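Local coordinates for protein halogenase PltM (PDB 6BZN) that chlorinates, brominates or iodinates phenolic substrates and binds FAD, probably as a flavin-dependent halogenase, at residues Leu507-Ser512 with Arg517-Val522; Trp416-Leu421 with Glu497-His502; Pro366-Ala371 with Asn375-Glu380. All blocks are in the same frame, centred on the assembly; numbering follows the deposited sequence.

Interaction 1: residues Leu507-Ser512 with Arg517-Val522; sequences LPLGYS and RFILKV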
# COMPACT_ATOMS: atom_id res chain seq x y z
N LEU A 507 21.04 -3.74 -7.72
CA LEU A 507 20.82 -4.32 -9.03
C LEU A 507 21.50 -3.42 -10.09
O LEU A 507 21.54 -2.19 -9.95
CB LEU A 507 19.32 -4.49 -9.34
CG LEU A 507 18.50 -5.39 -8.40
CD1 LEU A 507 17.11 -5.58 -8.99
CD2 LEU A 507 19.17 -6.73 -8.13
N PRO A 508 22.03 -4.03 -11.15
CA PRO A 508 22.84 -3.28 -12.13
C PRO A 508 22.01 -2.47 -13.15
O PRO A 508 22.17 -2.64 -14.37
CB PRO A 508 23.64 -4.40 -12.81
CG PRO A 508 22.70 -5.55 -12.82
CD PRO A 508 21.92 -5.45 -11.52
N LEU A 509 21.15 -1.57 -12.67
CA LEU A 509 20.21 -0.81 -13.51
C LEU A 509 20.71 0.58 -13.90
O LEU A 509 20.07 1.24 -14.70
CB LEU A 509 18.83 -0.71 -12.85
CG LEU A 509 17.88 -1.88 -13.14
CD1 LEU A 509 18.47 -3.22 -12.77
CD2 LEU A 509 16.53 -1.70 -12.45
N GLY A 510 21.84 1.02 -13.36
CA GLY A 510 22.34 2.34 -13.71
C GLY A 510 21.58 3.46 -13.01
O GLY A 510 21.24 4.47 -13.61
N TYR A 511 21.36 3.27 -11.72
CA TYR A 511 20.64 4.25 -10.90
C TYR A 511 21.35 5.59 -10.81
O TYR A 511 20.70 6.61 -10.63
CB TYR A 511 20.42 3.72 -9.48
CG TYR A 511 19.63 2.45 -9.41
CD1 TYR A 511 18.25 2.44 -9.64
CD2 TYR A 511 20.25 1.25 -9.08
CE1 TYR A 511 17.53 1.26 -9.56
CE2 TYR A 511 19.53 0.08 -8.98
CZ TYR A 511 18.18 0.09 -9.23
OH TYR A 511 17.51 -1.10 -9.12
N SER A 512 22.68 5.62 -10.93
CA SER A 512 23.41 6.89 -10.85
C SER A 512 23.39 7.72 -12.14
O SER A 512 23.88 8.85 -12.15
CB SER A 512 24.85 6.67 -10.42
OG SER A 512 25.56 5.98 -11.44
N ARG A 517 15.88 9.30 -17.33
CA ARG A 517 14.69 9.44 -16.48
C ARG A 517 13.70 8.27 -16.51
O ARG A 517 12.69 8.30 -15.81
CB ARG A 517 13.99 10.74 -16.85
CG ARG A 517 14.84 11.93 -16.48
CD ARG A 517 14.24 13.27 -16.81
NE ARG A 517 14.20 13.60 -18.23
CZ ARG A 517 13.13 13.49 -19.03
NH1 ARG A 517 11.98 12.98 -18.60
NH2 ARG A 517 13.22 13.88 -20.31
N PHE A 518 13.99 7.27 -17.33
CA PHE A 518 13.15 6.09 -17.50
C PHE A 518 14.04 4.88 -17.34
O PHE A 518 14.47 4.27 -18.32
CB PHE A 518 12.50 6.12 -18.88
CG PHE A 518 11.73 7.38 -19.15
CD1 PHE A 518 10.53 7.61 -18.50
CD2 PHE A 518 12.22 8.34 -20.01
CE1 PHE A 518 9.82 8.77 -18.71
CE2 PHE A 518 11.50 9.51 -20.24
CZ PHE A 518 10.31 9.73 -19.58
N ILE A 519 14.31 4.54 -16.09
CA ILE A 519 15.22 3.45 -15.75
C ILE A 519 14.60 2.10 -16.11
O ILE A 519 13.54 1.75 -15.58
CB ILE A 519 15.57 3.49 -14.25
CG1 ILE A 519 16.37 4.77 -13.95
CG2 ILE A 519 16.35 2.25 -13.83
CD1 ILE A 519 16.38 5.15 -12.49
N LEU A 520 15.27 1.34 -16.97
CA LEU A 520 14.73 0.06 -17.47
C LEU A 520 15.24 -1.12 -16.66
O LEU A 520 16.33 -1.06 -16.08
CB LEU A 520 15.10 -0.14 -18.95
CG LEU A 520 14.75 0.98 -19.92
CD1 LEU A 520 15.20 0.61 -21.33
CD2 LEU A 520 13.26 1.30 -19.92
N LYS A 521 14.45 -2.18 -16.61
CA LYS A 521 14.87 -3.43 -16.00
C LYS A 521 15.95 -4.14 -16.81
O LYS A 521 16.16 -3.82 -17.99
CB LYS A 521 13.70 -4.41 -15.83
CG LYS A 521 13.11 -4.47 -14.43
CD LYS A 521 12.08 -3.39 -14.19
CE LYS A 521 11.15 -3.75 -13.04
NZ LYS A 521 11.81 -3.54 -11.72
N VAL A 522 16.58 -5.09 -16.12
CA VAL A 522 17.56 -6.07 -16.62
C VAL A 522 18.95 -5.47 -16.58
O VAL A 522 19.64 -5.63 -15.58
CB VAL A 522 17.21 -6.73 -17.98
CG1 VAL A 522 18.29 -7.71 -18.42
CG2 VAL A 522 15.89 -7.48 -17.86
O HOH W 1 18.52 0.22 -16.52
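Pro508 meets the far end of the chain: CG of its ring lies 4.1 Å from O of Val522, the C-terminal residue. The proline is also the centre of an inverse gamma turn, closed by the bond from Leu509 N to Leu507 O. Leu509 follows and makes the largest share of the contact, with Ile519 close behind. Its side chain leans over the backbone of the tail, with CG of Leu509 3.4 Å from Leu520 O, while the branch CD1 goes on toward Val522 O at 3.9 Å. At the root of the same side chain, CB touches CG2 of Ile519 at 4.0 Å, the two side chains crossing at about a right angle. The isoleucine offers that methyl because its CG1 branch stands anti to the carbonyl carbon (chi1 -65°), which leaves CG2 on the side facing Leu509. No direct hydrogen bond joins the two segments. Instead a water donates to Leu509 O and to Leu520 O, at 2.6 Å from each, bridging the two carbonyls. At Tyr511, CB of Leu509 sits 3.8 Å above one face of the ring, toward the rim, and CD1 of Ile519 approaches CD1 of Tyr511 obliquely at 4.4 Å. The phenol OH is hydrogen-bonded to Asn425 of helix 410-441, which also borders Leu509 and Lys521. The two touching parts run in opposite directions, 175° apart, yet form no beta ladder: this is a C-terminal tail doubling back on the loop after helix 488-502, joined to it by apolar packing and one bridging water.

Interaction 2: residues Trp416-Leu421 with Glu497-His502; sequences WHRVWL and ELIKEH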
# COMPACT_ATOMS: atom_id res chain seq x y z
N TRP A 416 16.27 11.62 -6.02
CA TRP A 416 15.65 10.93 -4.89
C TRP A 416 14.91 9.64 -5.27
O TRP A 416 15.03 8.64 -4.55
CB TRP A 416 14.72 11.86 -4.09
CG TRP A 416 13.85 11.12 -3.13
CD1 TRP A 416 12.55 10.80 -3.29
CD2 TRP A 416 14.26 10.52 -1.90
NE1 TRP A 416 12.08 10.10 -2.21
CE2 TRP A 416 13.13 9.90 -1.34
CE3 TRP A 416 15.47 10.47 -1.19
CZ2 TRP A 416 13.16 9.24 -0.12
CZ3 TRP A 416 15.50 9.82 0.03
CH2 TRP A 416 14.35 9.20 0.55
N HIS A 417 14.17 9.65 -6.37
CA HIS A 417 13.32 8.49 -6.71
C HIS A 417 14.13 7.21 -6.90
O HIS A 417 13.61 6.13 -6.68
CB HIS A 417 12.36 8.78 -7.87
CG HIS A 417 12.79 8.26 -9.21
ND1 HIS A 417 13.76 8.88 -9.97
CD2 HIS A 417 12.34 7.21 -9.94
CE1 HIS A 417 13.90 8.23 -11.11
NE2 HIS A 417 13.05 7.21 -11.12
N ARG A 418 15.41 7.34 -7.25
CA ARG A 418 16.31 6.19 -7.39
C ARG A 418 16.62 5.50 -6.07
O ARG A 418 16.95 4.33 -6.08
CB ARG A 418 17.62 6.62 -8.09
CG ARG A 418 17.39 7.12 -9.50
CD ARG A 418 18.14 8.41 -9.80
NE ARG A 418 17.61 9.00 -11.03
CZ ARG A 418 17.90 8.59 -12.27
NH1 ARG A 418 18.79 7.62 -12.50
NH2 ARG A 418 17.29 9.16 -13.30
N VAL A 419 16.51 6.23 -4.96
CA VAL A 419 16.65 5.63 -3.62
C VAL A 419 15.47 4.68 -3.35
O VAL A 419 15.66 3.50 -3.02
CB VAL A 419 16.79 6.71 -2.52
CG1 VAL A 419 16.81 6.12 -1.12
CG2 VAL A 419 18.04 7.54 -2.76
N TRP A 420 14.26 5.16 -3.57
CA TRP A 420 13.06 4.31 -3.52
C TRP A 420 13.16 3.14 -4.51
O TRP A 420 12.94 1.98 -4.15
CB TRP A 420 11.79 5.12 -3.80
CG TRP A 420 10.64 4.24 -4.21
CD1 TRP A 420 9.89 3.45 -3.39
CD2 TRP A 420 10.14 4.05 -5.52
NE1 TRP A 420 8.95 2.77 -4.12
CE2 TRP A 420 9.08 3.12 -5.44
CE3 TRP A 420 10.48 4.57 -6.79
CZ2 TRP A 420 8.36 2.70 -6.56
CZ3 TRP A 420 9.77 4.16 -7.89
CH2 TRP A 420 8.72 3.23 -7.77
N LEU A 421 13.47 3.45 -5.77
CA LEU A 421 13.42 2.43 -6.81
C LEU A 421 14.39 1.28 -6.54
O LEU A 421 14.00 0.14 -6.64
CB LEU A 421 13.70 3.03 -8.18
CG LEU A 421 13.53 2.08 -9.37
CD1 LEU A 421 12.08 1.70 -9.57
CD2 LEU A 421 14.08 2.72 -10.63
N GLU A 497 25.90 11.29 -4.93
CA GLU A 497 27.16 10.70 -4.45
C GLU A 497 26.92 9.44 -3.60
O GLU A 497 27.64 8.44 -3.74
CB GLU A 497 28.00 11.75 -3.71
CG GLU A 497 28.48 12.90 -4.59
CD GLU A 497 29.46 12.46 -5.68
OE1 GLU A 497 30.29 11.57 -5.41
OE2 GLU A 497 29.39 12.98 -6.83
N LEU A 498 25.89 9.48 -2.75
CA LEU A 498 25.47 8.28 -2.01
C LEU A 498 25.07 7.13 -2.94
O LEU A 498 25.46 5.98 -2.71
CB LEU A 498 24.32 8.60 -1.03
CG LEU A 498 24.69 9.49 0.16
CD1 LEU A 498 23.46 9.90 0.95
CD2 LEU A 498 25.70 8.78 1.06
N ILE A 499 24.32 7.43 -3.99
CA ILE A 499 23.90 6.39 -4.95
C ILE A 499 25.15 5.77 -5.62
O ILE A 499 25.29 4.56 -5.69
CB ILE A 499 22.89 6.92 -5.99
CG1 ILE A 499 21.57 7.33 -5.31
CG2 ILE A 499 22.62 5.88 -7.07
CD1 ILE A 499 20.66 8.19 -6.15
N LYS A 500 26.07 6.62 -6.07
CA LYS A 500 27.33 6.16 -6.68
C LYS A 500 28.14 5.27 -5.74
O LYS A 500 28.66 4.24 -6.15
CB LYS A 500 28.14 7.37 -7.16
CG LYS A 500 27.57 7.93 -8.45
CD LYS A 500 27.79 9.42 -8.63
CE LYS A 500 29.23 9.76 -8.90
NZ LYS A 500 29.35 11.21 -9.23
N GLU A 501 28.23 5.67 -4.48
CA GLU A 501 28.92 4.91 -3.44
C GLU A 501 28.36 3.49 -3.24
O GLU A 501 29.13 2.54 -3.06
CB GLU A 501 28.86 5.69 -2.12
CG GLU A 501 29.64 5.06 -0.97
CD GLU A 501 29.37 5.72 0.36
OE1 GLU A 501 29.74 5.11 1.38
OE2 GLU A 501 28.78 6.82 0.40
N HIS A 502 27.04 3.35 -3.29
CA HIS A 502 26.37 2.08 -2.98
C HIS A 502 26.02 1.23 -4.19
O HIS A 502 25.65 0.07 -4.04
CB HIS A 502 25.11 2.36 -2.17
CG HIS A 502 25.40 2.86 -0.79
ND1 HIS A 502 25.68 4.18 -0.51
CD2 HIS A 502 25.49 2.20 0.39
CE1 HIS A 502 25.90 4.31 0.78
NE2 HIS A 502 25.80 3.13 1.35
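This is a small, buried helix-helix contact between helix 410-441 and helix 488-502, made of apolar side-chain atoms, and Ile499 fills it from one side. Its methyl CD1 reaches CB of Arg418 at 3.9 Å and touches CG2 of Val419 at 4.3 Å, lodging against two successive residues of the partner helix. The isoleucine extends fully to do this: CG1 is anti to the carbonyl carbon (chi1 -65°) and the chain continues nearly straight through chi2. Val419 and Ile499 are also where the backbones come nearest, with their CA atoms 7.4 Å apart. Helix 465-483 packs against both helices, Ser474 touching Val419 and Gln473 touching Leu498 and His502, so the contact belongs to a three-helix cluster in the helical C-terminal part of the chain. Arg418 lends the contact only the base of its side chain. The chain bends at chi2 (134°) and carries the guanidinium away from helix 488-502, and NH2 bonds Asn414 OD1 and Asn516 O. The arginine is thus split between an apolar root under Ile499 and a charged end held by backbone and amide oxygens. Val419 also places CB over one face of the Trp416 indole, toward its rim. Within the last turn of helix 488-502, His502 folds back so that ND1 donates to Leu498 O at 2.9 Å, with the oxygen in its ring plane. The backbone N of His502 reaches that carbonyl from the opposite face, so two donors grip one oxygen, while NE2 bonds Ser469 OG and fixes the ring's rotation.

Interaction 3: residues Pro366-Ala371 with Asn375-Glu380; sequences PKVLDA and NRWQRE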
# COMPACT_ATOMS: atom_id res chain seq x y z
N PRO A 366 0.65 -18.56 9.80
CA PRO A 366 1.29 -19.78 10.30
C PRO A 366 1.41 -19.81 11.82
O PRO A 366 1.30 -20.88 12.41
CB PRO A 366 2.68 -19.75 9.66
CG PRO A 366 2.48 -18.95 8.43
CD PRO A 366 1.53 -17.86 8.85
N LYS A 367 1.60 -18.64 12.43
CA LYS A 367 1.71 -18.55 13.88
C LYS A 367 0.37 -18.77 14.56
O LYS A 367 0.30 -19.36 15.63
CB LYS A 367 2.32 -17.21 14.29
CG LYS A 367 3.71 -17.01 13.69
CD LYS A 367 4.28 -15.66 14.05
CE LYS A 367 5.59 -15.38 13.32
NZ LYS A 367 6.65 -16.32 13.76
N VAL A 368 -0.71 -18.26 13.97
CA VAL A 368 -2.05 -18.48 14.52
C VAL A 368 -2.39 -19.98 14.43
O VAL A 368 -2.96 -20.54 15.37
CB VAL A 368 -3.10 -17.59 13.81
CG1 VAL A 368 -4.52 -17.95 14.21
CG2 VAL A 368 -2.83 -16.13 14.15
N LEU A 369 -2.04 -20.61 13.31
CA LEU A 369 -2.25 -22.04 13.15
C LEU A 369 -1.47 -22.86 14.19
O LEU A 369 -2.02 -23.80 14.77
CB LEU A 369 -1.84 -22.51 11.75
CG LEU A 369 -2.68 -22.02 10.57
CD1 LEU A 369 -2.05 -22.59 9.31
CD2 LEU A 369 -4.13 -22.44 10.70
N ASP A 370 -0.20 -22.50 14.41
CA ASP A 370 0.60 -23.17 15.44
C ASP A 370 -0.04 -22.99 16.83
O ASP A 370 -0.15 -23.94 17.60
CB ASP A 370 2.06 -22.68 15.44
CG ASP A 370 2.85 -23.16 16.66
OD1 ASP A 370 2.88 -22.43 17.68
OD2 ASP A 370 3.41 -24.29 16.61
N ALA A 371 -0.46 -21.76 17.14
CA ALA A 371 -1.12 -21.47 18.41
C ALA A 371 -2.38 -22.30 18.62
O ALA A 371 -2.57 -22.88 19.69
CB ALA A 371 -1.45 -19.99 18.52
N ASN A 375 -2.63 -25.02 21.38
CA ASN A 375 -3.40 -24.32 22.41
C ASN A 375 -2.51 -23.48 23.35
O ASN A 375 -2.65 -23.53 24.57
CB ASN A 375 -4.27 -25.31 23.20
CG ASN A 375 -5.27 -24.61 24.13
OD1 ASN A 375 -5.88 -23.59 23.77
ND2 ASN A 375 -5.44 -25.16 25.32
N ARG A 376 -1.60 -22.73 22.75
CA ARG A 376 -0.76 -21.79 23.47
C ARG A 376 -0.98 -20.42 22.87
O ARG A 376 -0.81 -20.24 21.66
CB ARG A 376 0.72 -22.20 23.36
CG ARG A 376 1.07 -23.44 24.16
CD ARG A 376 2.28 -24.18 23.59
NE ARG A 376 3.47 -23.32 23.49
CZ ARG A 376 3.94 -22.73 22.38
NH1 ARG A 376 3.34 -22.87 21.18
NH2 ARG A 376 5.03 -21.98 22.46
N TRP A 377 -1.36 -19.47 23.71
CA TRP A 377 -1.71 -18.12 23.27
C TRP A 377 -0.98 -17.10 24.13
O TRP A 377 -1.49 -16.62 25.14
CB TRP A 377 -3.22 -17.94 23.34
CG TRP A 377 -3.95 -18.89 22.43
CD1 TRP A 377 -4.52 -20.08 22.77
CD2 TRP A 377 -4.16 -18.72 21.03
NE1 TRP A 377 -5.10 -20.66 21.66
CE2 TRP A 377 -4.89 -19.85 20.58
CE3 TRP A 377 -3.82 -17.73 20.11
CZ2 TRP A 377 -5.28 -20.00 19.25
CZ3 TRP A 377 -4.21 -17.89 18.77
CH2 TRP A 377 -4.93 -19.01 18.36
N GLN A 378 0.24 -16.78 23.70
CA GLN A 378 1.10 -15.84 24.40
C GLN A 378 1.67 -14.81 23.42
O GLN A 378 2.05 -15.16 22.30
CB GLN A 378 2.25 -16.58 25.08
CG GLN A 378 1.81 -17.58 26.15
CD GLN A 378 1.31 -16.89 27.41
OE1 GLN A 378 2.05 -16.13 28.02
NE2 GLN A 378 0.07 -17.15 27.80
N ARG A 379 1.75 -13.56 23.88
CA ARG A 379 2.26 -12.45 23.08
C ARG A 379 3.57 -12.78 22.37
O ARG A 379 3.73 -12.47 21.18
CB ARG A 379 2.45 -11.21 23.97
CG ARG A 379 3.23 -10.06 23.34
CD ARG A 379 3.22 -8.81 24.20
NE ARG A 379 4.37 -7.96 23.87
CZ ARG A 379 4.43 -7.12 22.83
NH1 ARG A 379 3.41 -6.98 21.98
NH2 ARG A 379 5.53 -6.42 22.63
N GLU A 380 4.50 -13.41 23.08
CA GLU A 380 5.83 -13.68 22.53
C GLU A 380 5.80 -14.54 21.25
O GLU A 380 6.67 -14.39 20.40
CB GLU A 380 6.77 -14.29 23.59
CG GLU A 380 8.26 -14.24 23.25
CD GLU A 380 8.88 -12.84 23.19
OE1 GLU A 380 8.23 -11.82 23.56
OE2 GLU A 380 10.05 -12.74 22.75
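Arg376 N donates to Ala371 O at 3.2 Å, a somewhat bent bond (N-H...O 146°). The same arginine swings its side chain alongside the helix to Asp370, where NH1 and OD1 form a rather long salt bridge of 3.6 Å. OD1 comes in at the edge of the guanidinium, near its plane, but the carboxylate is turned almost perpendicular to that plane. A bend at chi3 brings the guanidinium back to the helix, and NH1 also bonds Ser374 OG, so the group is held at two points of the helix end. Inside this polar rim lies the packing. Ala371 CB stands over the six-membered ring of Trp377, 3.5 Å from its centroid and 12° off the normal, a clear CH-pi contact, and Val368 CG1 reaches CH2 of the indole at 4.3 Å. The tryptophan's CG is anti to its carbonyl carbon (chi1 -62°), which folds the ring back onto the helix. Phe188, of the parallel sheet, meets the indole obliquely. A serine in place of Trp377 would probably leave Ala371 and Val368 without their apolar cover and open a gap between the helix end and Phe188. The Trp377 side chain lies about 6 Å from that of Asp25, a residue that binds calcium, and about 9 Å from a bound calcium ion. With Asn375 taking positive phi as the first residue to leave helix 352-374, the bond from Arg376 back to Ala371, five residues earlier, is consistent with a Schellman-type C-terminal cap.

In the fold
Interactions 1 and 2 adjoin, their centres 11 Å apart: interaction 2 packs helix 410-441 against helix 488-502, and interaction 1, in the tail after helix 488-502, leans on helix 410-441. Arg418 joins the two, its NH1 bonding Tyr511 O, and Ile519 packs on both Arg418 and Leu421. Interaction 2 is wholly buried and apolar across its interface; interaction 1 is partly buried and adds a bridging water. Interaction 3 stands apart, with nearest atoms about 25 Å from interaction 2, and ends helix 352-374. Only there do a direct hydrogen bond and a salt bridge cross between the segments, around a buried tryptophan and alanine.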